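Local coordinates for protein glucose-6-phosphate isomerase (Plasmodium falciparum, PDB 3QKI) that probably interconverts alpha-D-glucose 6-phosphate and beta-D-fructose 6-phosphate, the isomerase step of glycolysis and gluconeogenesis, at residues A361-F365 with A539-L544; S364-H369 with Y413-Y419; N400-R406 with L544-D550. All blocks are in the same frame, centred on the assembly; numbering follows the deposited sequence.

Contact 1: A361-F365 with A539-L544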
loop_
_atom_site.group_PDB
_atom_site.type_symbol
_atom_site.label_atom_id
_atom_site.label_comp_id
_atom_site.label_asym_id
_atom_site.label_seq_id
_atom_site.Cartn_x
_atom_site.Cartn_y
_atom_site.Cartn_z
ATOM N N ALA A 361 -6.924 -1.843 -21.255
ATOM C CA ALA A 361 -5.645 -2.538 -21.515
ATOM C C ALA A 361 -4.852 -1.822 -22.615
ATOM O O ALA A 361 -3.645 -1.641 -22.471
ATOM C CB ALA A 361 -5.919 -4.009 -21.928
ATOM N N LEU A 362 -5.528 -1.379 -23.701
ATOM C CA LEU A 362 -4.863 -0.646 -24.800
ATOM C C LEU A 362 -4.263 0.666 -24.319
ATOM O O LEU A 362 -3.162 1.015 -24.720
ATOM C CB LEU A 362 -5.815 -0.397 -25.978
ATOM C CG LEU A 362 -6.182 -1.620 -26.849
ATOM C CD1 LEU A 362 -7.354 -1.286 -27.758
ATOM C CD2 LEU A 362 -5.024 -2.055 -27.679
ATOM N N THR A 363 -4.989 1.372 -23.422
ATOM C CA THR A 363 -4.558 2.639 -22.825
ATOM C C THR A 363 -3.295 2.405 -21.995
ATOM O O THR A 363 -2.327 3.147 -22.134
ATOM C CB THR A 363 -5.702 3.225 -22.000
ATOM O OG1 THR A 363 -6.807 3.500 -22.869
ATOM C CG2 THR A 363 -5.314 4.472 -21.262
ATOM N N SER A 364 -3.315 1.375 -21.136
ATOM C CA SER A 364 -2.194 0.999 -20.276
ATOM C C SER A 364 -0.948 0.664 -21.125
ATOM O O SER A 364 0.149 1.134 -20.820
ATOM C CB SER A 364 -2.600 -0.191 -19.422
ATOM O OG SER A 364 -1.566 -0.628 -18.552
ATOM N N PHE A 365 -1.130 -0.146 -22.178
ATOM C CA PHE A 365 -0.101 -0.565 -23.128
ATOM C C PHE A 365 0.501 0.657 -23.826
ATOM O O PHE A 365 1.717 0.767 -23.931
ATOM C CB PHE A 365 -0.724 -1.545 -24.155
ATOM C CG PHE A 365 0.179 -1.930 -25.302
ATOM C CD1 PHE A 365 1.205 -2.851 -25.125
ATOM C CD2 PHE A 365 -0.002 -1.373 -26.567
ATOM C CE1 PHE A 365 2.037 -3.212 -26.195
ATOM C CE2 PHE A 365 0.845 -1.708 -27.625
ATOM C CZ PHE A 365 1.861 -2.625 -27.434
ATOM N N ALA A 539 -6.340 -9.222 -21.266
ATOM C CA ALA A 539 -6.213 -8.528 -22.554
ATOM C C ALA A 539 -4.814 -7.954 -22.698
ATOM O O ALA A 539 -4.212 -8.086 -23.762
ATOM C CB ALA A 539 -7.247 -7.413 -22.672
ATOM N N GLU A 540 -4.276 -7.361 -21.620
ATOM C CA GLU A 540 -2.974 -6.746 -21.651
ATOM C C GLU A 540 -1.817 -7.735 -21.862
ATOM O O GLU A 540 -0.854 -7.402 -22.562
ATOM C CB GLU A 540 -2.763 -5.818 -20.446
ATOM C CG GLU A 540 -1.740 -4.740 -20.735
ATOM C CD GLU A 540 -1.665 -3.614 -19.730
ATOM O OE1 GLU A 540 -2.492 -3.577 -18.788
ATOM O OE2 GLU A 540 -0.780 -2.746 -19.904
ATOM N N GLY A 541 -1.922 -8.939 -21.287
ATOM C CA GLY A 541 -0.904 -9.979 -21.456
ATOM C C GLY A 541 -0.794 -10.386 -22.915
ATOM O O GLY A 541 0.316 -10.533 -23.429
ATOM N N PHE A 542 -1.941 -10.473 -23.612
ATOM C CA PHE A 542 -1.990 -10.784 -25.045
ATOM C C PHE A 542 -1.444 -9.647 -25.901
ATOM O O PHE A 542 -0.708 -9.912 -26.853
ATOM C CB PHE A 542 -3.386 -11.227 -25.509
ATOM C CG PHE A 542 -3.817 -12.581 -24.951
ATOM C CD1 PHE A 542 -2.965 -13.680 -25.002
ATOM C CD2 PHE A 542 -5.093 -12.758 -24.411
ATOM C CE1 PHE A 542 -3.375 -14.930 -24.522
ATOM C CE2 PHE A 542 -5.488 -13.999 -23.893
ATOM C CZ PHE A 542 -4.623 -15.075 -23.946
ATOM N N LEU A 543 -1.720 -8.387 -25.515
ATOM C CA LEU A 543 -1.150 -7.210 -26.196
ATOM C C LEU A 543 0.382 -7.229 -26.037
ATOM O O LEU A 543 1.100 -6.931 -26.993
ATOM C CB LEU A 543 -1.705 -5.887 -25.621
ATOM C CG LEU A 543 -3.202 -5.602 -25.783
ATOM C CD1 LEU A 543 -3.554 -4.281 -25.108
ATOM C CD2 LEU A 543 -3.625 -5.596 -27.249
ATOM N N LEU A 544 0.871 -7.593 -24.830
ATOM C CA LEU A 544 2.314 -7.664 -24.531
ATOM C C LEU A 544 2.968 -8.905 -25.097
ATOM O O LEU A 544 4.197 -9.017 -25.067
ATOM C CB LEU A 544 2.538 -7.631 -23.016
ATOM C CG LEU A 544 2.253 -6.288 -22.335
ATOM C CD1 LEU A 544 2.238 -6.449 -20.842
ATOM C CD2 LEU A 544 3.256 -5.214 -22.769
#
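Apolar packing begins where Ala361 and Ala539 meet methyl to methyl, their CB atoms 3.7 Å apart. These small side chains touch where helix 356-371 passes helix 523-543; the short segments cross at -46° with axes 9.3 Å apart. One turn further on, Leu543 takes over the packing. Its CD1 reaches CD2 of Leu362 at 3.7 Å, the two leucine side chains lying roughly perpendicular, and the same methyl lies near the CB atoms of Ala361 and Phe365. The Phe365 ring then closes the apolar strip: CB of Leu543 sits over one face, while CD2 of Leu544 comes in at the edge, in the ring plane, 3.9 Å from CD1 of Phe365. Tyr84 stacks on this ring as well.

Polar contact is concentrated in one bond. Glu540 leaves its helix with CG anti to the backbone N (chi1 -155°) and runs out extended, which carries its carboxylate across to Ser364. OG of Ser364 donates to OE2 of Glu540 over 2.6 Å, meeting it on the syn side, 18° out of the carboxylate plane.

Arg536 forms a salt bridge with OE1 of Glu540 and also donates to OG of Ser364. The buried carboxylate is thus gripped through both oxygens, and the nearby guanidinium probably favours its ionised form.

Contact 2: S364-H369 with Y413-Y419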
loop_
_atom_site.group_PDB
_atom_site.type_symbol
_atom_site.label_atom_id
_atom_site.label_comp_id
_atom_site.label_asym_id
_atom_site.label_seq_id
_atom_site.Cartn_x
_atom_site.Cartn_y
_atom_site.Cartn_z
ATOM N N SER A 364 -3.315 1.375 -21.136
ATOM C CA SER A 364 -2.194 0.999 -20.276
ATOM C C SER A 364 -0.948 0.664 -21.125
ATOM O O SER A 364 0.149 1.134 -20.820
ATOM C CB SER A 364 -2.600 -0.191 -19.422
ATOM O OG SER A 364 -1.566 -0.628 -18.552
ATOM N N PHE A 365 -1.130 -0.146 -22.178
ATOM C CA PHE A 365 -0.101 -0.565 -23.128
ATOM C C PHE A 365 0.501 0.657 -23.826
ATOM O O PHE A 365 1.717 0.767 -23.931
ATOM C CB PHE A 365 -0.724 -1.545 -24.155
ATOM C CG PHE A 365 0.179 -1.930 -25.302
ATOM C CD1 PHE A 365 1.205 -2.851 -25.125
ATOM C CD2 PHE A 365 -0.002 -1.373 -26.567
ATOM C CE1 PHE A 365 2.037 -3.212 -26.195
ATOM C CE2 PHE A 365 0.845 -1.708 -27.625
ATOM C CZ PHE A 365 1.861 -2.625 -27.434
ATOM N N TYR A 366 -0.371 1.580 -24.303
ATOM C CA TYR A 366 0.011 2.815 -24.978
ATOM C C TYR A 366 0.891 3.705 -24.065
ATOM O O TYR A 366 1.991 4.088 -24.463
ATOM C CB TYR A 366 -1.274 3.547 -25.387
ATOM C CG TYR A 366 -1.073 4.879 -26.070
ATOM C CD1 TYR A 366 -0.691 4.949 -27.410
ATOM C CD2 TYR A 366 -1.367 6.071 -25.413
ATOM C CE1 TYR A 366 -0.541 6.171 -28.057
ATOM C CE2 TYR A 366 -1.220 7.306 -26.052
ATOM C CZ TYR A 366 -0.816 7.348 -27.378
ATOM O OH TYR A 366 -0.682 8.558 -28.010
ATOM N N ASN A 367 0.423 3.980 -22.833
ATOM C CA ASN A 367 1.178 4.785 -21.854
ATOM C C ASN A 367 2.517 4.189 -21.523
ATOM O O ASN A 367 3.516 4.917 -21.461
ATOM C CB ASN A 367 0.367 4.990 -20.579
ATOM C CG ASN A 367 -0.755 5.968 -20.766
ATOM O OD1 ASN A 367 -0.718 6.798 -21.663
ATOM N ND2 ASN A 367 -1.787 5.876 -19.934
ATOM N N SER A 368 2.561 2.876 -21.331
ATOM C CA SER A 368 3.817 2.204 -20.988
ATOM C C SER A 368 4.780 2.133 -22.185
ATOM O O SER A 368 5.958 2.466 -22.045
ATOM C CB SER A 368 3.539 0.804 -20.443
ATOM O OG SER A 368 4.741 0.055 -20.282
ATOM N N HIS A 369 4.290 1.669 -23.358
ATOM C CA HIS A 369 5.160 1.514 -24.517
ATOM C C HIS A 369 5.595 2.781 -25.224
ATOM O O HIS A 369 6.764 2.900 -25.572
ATOM C CB HIS A 369 4.608 0.476 -25.511
ATOM C CG HIS A 369 4.925 -0.927 -25.102
ATOM N ND1 HIS A 369 5.701 -1.750 -25.899
ATOM C CD2 HIS A 369 4.612 -1.591 -23.961
ATOM C CE1 HIS A 369 5.836 -2.880 -25.227
ATOM N NE2 HIS A 369 5.202 -2.830 -24.056
ATOM N N TYR A 413 11.360 -5.173 -24.210
ATOM C CA TYR A 413 10.379 -4.101 -24.136
ATOM C C TYR A 413 9.666 -4.130 -22.771
ATOM O O TYR A 413 9.818 -5.084 -21.989
ATOM C CB TYR A 413 9.380 -4.139 -25.312
ATOM C CG TYR A 413 8.680 -5.467 -25.521
ATOM C CD1 TYR A 413 7.582 -5.833 -24.744
ATOM C CD2 TYR A 413 9.064 -6.324 -26.553
ATOM C CE1 TYR A 413 6.911 -7.038 -24.958
ATOM C CE2 TYR A 413 8.375 -7.514 -26.800
ATOM C CZ TYR A 413 7.327 -7.886 -25.974
ATOM O OH TYR A 413 6.642 -9.048 -26.217
ATOM N N ASN A 414 8.906 -3.070 -22.483
ATOM C CA ASN A 414 8.187 -2.921 -21.230
ATOM C C ASN A 414 7.106 -3.968 -21.041
ATOM O O ASN A 414 6.341 -4.238 -21.959
ATOM C CB ASN A 414 7.564 -1.520 -21.120
ATOM C CG ASN A 414 8.561 -0.408 -20.946
ATOM O OD1 ASN A 414 9.749 -0.630 -20.735
ATOM N ND2 ASN A 414 8.084 0.824 -21.030
ATOM N N THR A 415 7.048 -4.546 -19.838
ATOM C CA THR A 415 5.953 -5.426 -19.471
ATOM C C THR A 415 5.130 -4.706 -18.414
ATOM O O THR A 415 4.933 -3.486 -18.554
ATOM C CB THR A 415 6.339 -6.899 -19.314
ATOM O OG1 THR A 415 7.277 -7.044 -18.232
ATOM C CG2 THR A 415 6.898 -7.495 -20.629
ATOM N N CYS A 416 4.636 -5.412 -17.382
ATOM C CA CYS A 416 3.761 -4.765 -16.396
ATOM C C CYS A 416 4.383 -3.588 -15.679
ATOM O O CYS A 416 5.545 -3.647 -15.261
ATOM C CB CYS A 416 3.196 -5.763 -15.400
ATOM S SG CYS A 416 1.817 -5.114 -14.449
ATOM N N GLN A 417 3.572 -2.541 -15.500
ATOM C CA GLN A 417 3.942 -1.360 -14.729
ATOM C C GLN A 417 4.007 -1.715 -13.235
ATOM O O GLN A 417 3.482 -2.754 -12.812
ATOM C CB GLN A 417 2.875 -0.257 -14.896
ATOM C CG GLN A 417 2.766 0.327 -16.299
ATOM C CD GLN A 417 1.587 -0.258 -17.029
ATOM O OE1 GLN A 417 1.379 -1.467 -17.035
ATOM N NE2 GLN A 417 0.777 0.603 -17.654
ATOM N N VAL A 418 4.610 -0.833 -12.434
ATOM C CA VAL A 418 4.580 -0.956 -10.977
ATOM C C VAL A 418 3.213 -0.357 -10.586
ATOM O O VAL A 418 2.905 0.769 -10.963
ATOM C CB VAL A 418 5.725 -0.194 -10.285
ATOM C CG1 VAL A 418 5.443 -0.045 -8.803
ATOM C CG2 VAL A 418 7.057 -0.896 -10.506
ATOM N N TYR A 419 2.389 -1.128 -9.878
ATOM C CA TYR A 419 1.082 -0.671 -9.411
ATOM C C TYR A 419 1.188 -0.310 -7.947
ATOM O O TYR A 419 1.841 -1.020 -7.172
ATOM C CB TYR A 419 0.040 -1.782 -9.571
ATOM C CG TYR A 419 -0.564 -1.873 -10.941
ATOM C CD1 TYR A 419 -1.883 -1.497 -11.164
ATOM C CD2 TYR A 419 0.171 -2.367 -12.019
ATOM C CE1 TYR A 419 -2.465 -1.622 -12.427
ATOM C CE2 TYR A 419 -0.382 -2.434 -13.300
ATOM C CZ TYR A 419 -1.708 -2.088 -13.493
ATOM O OH TYR A 419 -2.270 -2.210 -14.743
HETATM O O HOH W 1 5.658 -0.797 -17.800
HETATM O O HOH W 2 3.861 -2.421 -20.830
#
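His369 and Asn414 join helix 356-371 to the loop that leads into strand 418-420, within this chain an outermost strand of the mixed sheet, whose domain is consistent with the SIS (sugar isomerase) type of the family. Val418 of that strand bonds backbone to backbone with Lys374 and Val376, and packs on Phe420 of the second subunit. The imidazole and the Asn414 amide lie alongside each other, pointing opposite ways, their planes 73° apart. NE2 of His369 donates to the backbone O of Asn414 at 2.8 Å, a bent bond in which the acceptor is tilted from the ring plane. In return, ND2 of Asn414 gives a hydrogen to O of Ser368 at 2.9 Å from above the carbonyl plane, and a second one to Asp372.

The imidazole is held on several sides. Phe365 CE1 lies over the centre of one face, Tyr29 bonds to ND1, and Tyr413 comes in at the edge, its CD1 in the imidazole plane and 3.5 Å from CE1 of His369. The two rings are oblique, with planes at 52°. The hydroxyl of Tyr413 goes on to bond O of Leu544.

The hydroxyl of Ser368 is linked to the loop through water: one water at its OG donates to the backbone O of Thr415, and a second lies within bonding distance of both atoms, though its protons have other acceptors in reach. One turn back along the helix, Ser364, whose OG already donates to Glu540, is met by Gln417, which bends at chi2 to bring its amide N to that hydroxyl. NE2 of Gln417 donates to OG of Ser364 over 2.8 Å, nearly straight at 162°, with the oxygen in the amide plane.

Contact 3: N400-R406 with L544-D550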
loop_
_atom_site.group_PDB
_atom_site.type_symbol
_atom_site.label_atom_id
_atom_site.label_comp_id
_atom_site.label_asym_id
_atom_site.label_seq_id
_atom_site.Cartn_x
_atom_site.Cartn_y
_atom_site.Cartn_z
ATOM N N ASN A 400 1.663 -10.103 -15.317
ATOM C CA ASN A 400 2.348 -9.453 -16.416
ATOM C C ASN A 400 3.793 -8.980 -16.213
ATOM O O ASN A 400 4.358 -8.405 -17.137
ATOM C CB ASN A 400 1.418 -8.392 -17.055
ATOM C CG ASN A 400 0.159 -8.955 -17.674
ATOM O OD1 ASN A 400 -0.043 -10.176 -17.798
ATOM N ND2 ASN A 400 -0.746 -8.085 -18.044
ATOM N N GLY A 401 4.373 -9.240 -15.046
ATOM C CA GLY A 401 5.764 -8.886 -14.723
ATOM C C GLY A 401 6.664 -10.003 -15.218
ATOM O O GLY A 401 7.144 -10.831 -14.444
ATOM N N LYS A 402 6.799 -10.092 -16.540
ATOM C CA LYS A 402 7.509 -11.172 -17.254
ATOM C C LYS A 402 8.557 -10.587 -18.199
ATOM O O LYS A 402 8.514 -9.396 -18.498
ATOM C CB LYS A 402 6.482 -12.015 -18.068
ATOM C CG LYS A 402 5.327 -12.599 -17.252
ATOM C CD LYS A 402 5.771 -13.780 -16.365
ATOM C CE LYS A 402 4.789 -14.094 -15.242
ATOM N NZ LYS A 402 3.449 -14.513 -15.727
ATOM N N SER A 403 9.487 -11.424 -18.690
ATOM C CA SER A 403 10.512 -10.951 -19.614
ATOM C C SER A 403 10.764 -11.939 -20.753
ATOM O O SER A 403 11.829 -11.910 -21.374
ATOM C CB SER A 403 11.801 -10.598 -18.866
ATOM O OG SER A 403 12.228 -11.673 -18.045
ATOM N N VAL A 404 9.773 -12.810 -21.027
ATOM C CA VAL A 404 9.847 -13.849 -22.068
ATOM C C VAL A 404 8.509 -13.876 -22.739
ATOM O O VAL A 404 7.478 -13.948 -22.051
ATOM C CB VAL A 404 10.217 -15.250 -21.538
ATOM C CG1 VAL A 404 10.429 -16.219 -22.697
ATOM C CG2 VAL A 404 11.443 -15.217 -20.614
ATOM N N ASP A 405 8.511 -13.776 -24.078
ATOM C CA ASP A 405 7.276 -13.747 -24.835
ATOM C C ASP A 405 6.621 -15.134 -25.072
ATOM O O ASP A 405 7.186 -16.163 -24.684
ATOM C CB ASP A 405 7.425 -12.894 -26.107
ATOM C CG ASP A 405 8.209 -13.487 -27.257
ATOM O OD1 ASP A 405 8.567 -14.684 -27.183
ATOM O OD2 ASP A 405 8.438 -12.760 -28.255
ATOM N N ARG A 406 5.442 -15.148 -25.695
ATOM C CA ARG A 406 4.691 -16.371 -25.990
ATOM C C ARG A 406 5.375 -17.277 -27.037
ATOM O O ARG A 406 4.942 -18.397 -27.242
ATOM C CB ARG A 406 3.209 -16.074 -26.320
ATOM C CG ARG A 406 2.417 -15.564 -25.099
ATOM C CD ARG A 406 0.950 -15.270 -25.394
ATOM N NE ARG A 406 0.210 -16.507 -25.683
ATOM C CZ ARG A 406 -0.420 -17.258 -24.777
ATOM N NH1 ARG A 406 -0.460 -16.883 -23.492
ATOM N NH2 ARG A 406 -1.033 -18.375 -25.148
ATOM N N LEU A 544 0.871 -7.593 -24.830
ATOM C CA LEU A 544 2.314 -7.664 -24.531
ATOM C C LEU A 544 2.968 -8.905 -25.097
ATOM O O LEU A 544 4.197 -9.017 -25.067
ATOM C CB LEU A 544 2.538 -7.631 -23.016
ATOM C CG LEU A 544 2.253 -6.288 -22.335
ATOM C CD1 LEU A 544 2.238 -6.449 -20.842
ATOM C CD2 LEU A 544 3.256 -5.214 -22.769
ATOM N N ASN A 545 2.133 -9.864 -25.554
ATOM C CA ASN A 545 2.521 -11.181 -26.056
ATOM C C ASN A 545 3.324 -11.959 -24.999
ATOM O O ASN A 545 4.352 -12.551 -25.303
ATOM C CB ASN A 545 3.276 -11.091 -27.397
ATOM C CG ASN A 545 3.345 -12.396 -28.124
ATOM O OD1 ASN A 545 2.414 -13.201 -28.086
ATOM N ND2 ASN A 545 4.477 -12.660 -28.750
ATOM N N ILE A 546 2.857 -11.938 -23.756
ATOM C CA ILE A 546 3.506 -12.686 -22.666
ATOM C C ILE A 546 2.491 -13.678 -22.083
ATOM O O ILE A 546 1.300 -13.622 -22.413
ATOM C CB ILE A 546 4.110 -11.760 -21.583
ATOM C CG1 ILE A 546 3.017 -10.873 -20.928
ATOM C CG2 ILE A 546 5.367 -10.987 -22.101
ATOM C CD1 ILE A 546 3.521 -9.956 -19.851
ATOM N N ASN A 547 2.957 -14.585 -21.242
ATOM C CA ASN A 547 2.075 -15.549 -20.601
ATOM C C ASN A 547 1.650 -14.962 -19.230
ATOM O O ASN A 547 2.456 -14.901 -18.313
ATOM C CB ASN A 547 2.744 -16.923 -20.466
ATOM C CG ASN A 547 1.850 -17.976 -19.833
ATOM O OD1 ASN A 547 0.640 -17.810 -19.712
ATOM N ND2 ASN A 547 2.420 -19.092 -19.441
ATOM N N SER A 548 0.395 -14.515 -19.115
ATOM C CA SER A 548 -0.158 -13.896 -17.899
ATOM C C SER A 548 -0.445 -14.916 -16.807
ATOM O O SER A 548 -0.810 -14.543 -15.700
ATOM C CB SER A 548 -1.500 -13.234 -18.225
ATOM O OG SER A 548 -1.384 -12.109 -19.069
ATOM N N PHE A 549 -0.349 -16.201 -17.140
ATOM C CA PHE A 549 -0.850 -17.275 -16.334
ATOM C C PHE A 549 0.110 -18.112 -15.525
ATOM O O PHE A 549 -0.343 -18.899 -14.711
ATOM C CB PHE A 549 -1.832 -18.118 -17.192
ATOM C CG PHE A 549 -2.785 -17.225 -17.947
ATOM C CD1 PHE A 549 -2.704 -17.106 -19.333
ATOM C CD2 PHE A 549 -3.734 -16.457 -17.272
ATOM C CE1 PHE A 549 -3.596 -16.282 -20.033
ATOM C CE2 PHE A 549 -4.597 -15.608 -17.973
ATOM C CZ PHE A 549 -4.535 -15.544 -19.348
ATOM N N ASP A 550 1.420 -17.917 -15.705
ATOM C CA ASP A 550 2.405 -18.660 -14.958
ATOM C C ASP A 550 3.081 -17.715 -13.957
ATOM O O ASP A 550 2.727 -16.531 -13.863
ATOM C CB ASP A 550 3.430 -19.299 -15.936
ATOM C CG ASP A 550 4.188 -18.333 -16.850
ATOM O OD1 ASP A 550 4.179 -17.109 -16.577
ATOM O OD2 ASP A 550 4.815 -18.803 -17.819
HETATM O O HOH W 3 5.624 -14.693 -20.257
HETATM O O HOH W 4 6.762 -10.434 -28.637
HETATM O O HOH W 5 -1.072 -14.466 -21.771
#
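Lys402 folds back through bends at chi2 (-73°) and chi4 (62°) to set its ammonium among the oxygens of 547-550, and Ile546, with CG1 between its backbone N and carbonyl carbon (chi1 60°), sends CD1 to the start of the other segment. NZ of Lys402 donates to O of Asn547 in the carbonyl plane, to OD1 of Asp550 in a 2.8 Å salt bridge nearly along that oxygen's bond to CG, and to O of Asp550 from above its carbonyl plane. Ser399 O is a fourth acceptor, so at least one N-H is probably shared among them. CD1 of Ile546 packs 3.2 Å from O of Asn400 and also against CB of Lys402. Beside it, OG of Ser548 donates to OD1 of Asn400 at 2.7 Å, in the plane of the amide carbonyl.

Both segments are loops that follow a helix: 400-406 leaves helix 388-400, whereas helix 523-543 closes in a Schellman motif with positive phi at Asn545. An Asx turn, Asn547 OD1 accepting from N of Phe549, shapes the second loop. The side chain of Lys402 lies about 6 Å from that of Glu398, which binds fructose 6-phosphate.

At the far end, N of Arg406 donates to O of Asn545 at 2.8 Å, from above the carbonyl plane. The Arg406 chain then bends at chi3 and runs alongside O of Ile546, which lies 3.4 Å from its CD and at the edge of the guanidinium; NH2 continues to O of Val103. A water also bridges the two backbones, accepting from N of Asn547 and donating to O of Val404, 2.7 Å away.

How the contacts relate
All three contacts are largely buried, and they adjoin one another. Contact 1 is wholly internal helix-on-helix packing, mostly apolar. Contact 2 uses the same helix 356-371 but faces a loop, so direct and water-mediated polar bonds prevail. Contact 3, between two loops, buries the largest area and adds a salt bridge. Contacts 2 and 3 both include partly exposed residues and both reach the second subunit; contact 1 does neither. Leu544 belongs to contacts 1 and 3, and Ser364 and Phe365 to contacts 1 and 2, while a probable hydrogen bond from Thr415 OG1 to O of Lys402 ties 413-419 to 400-406.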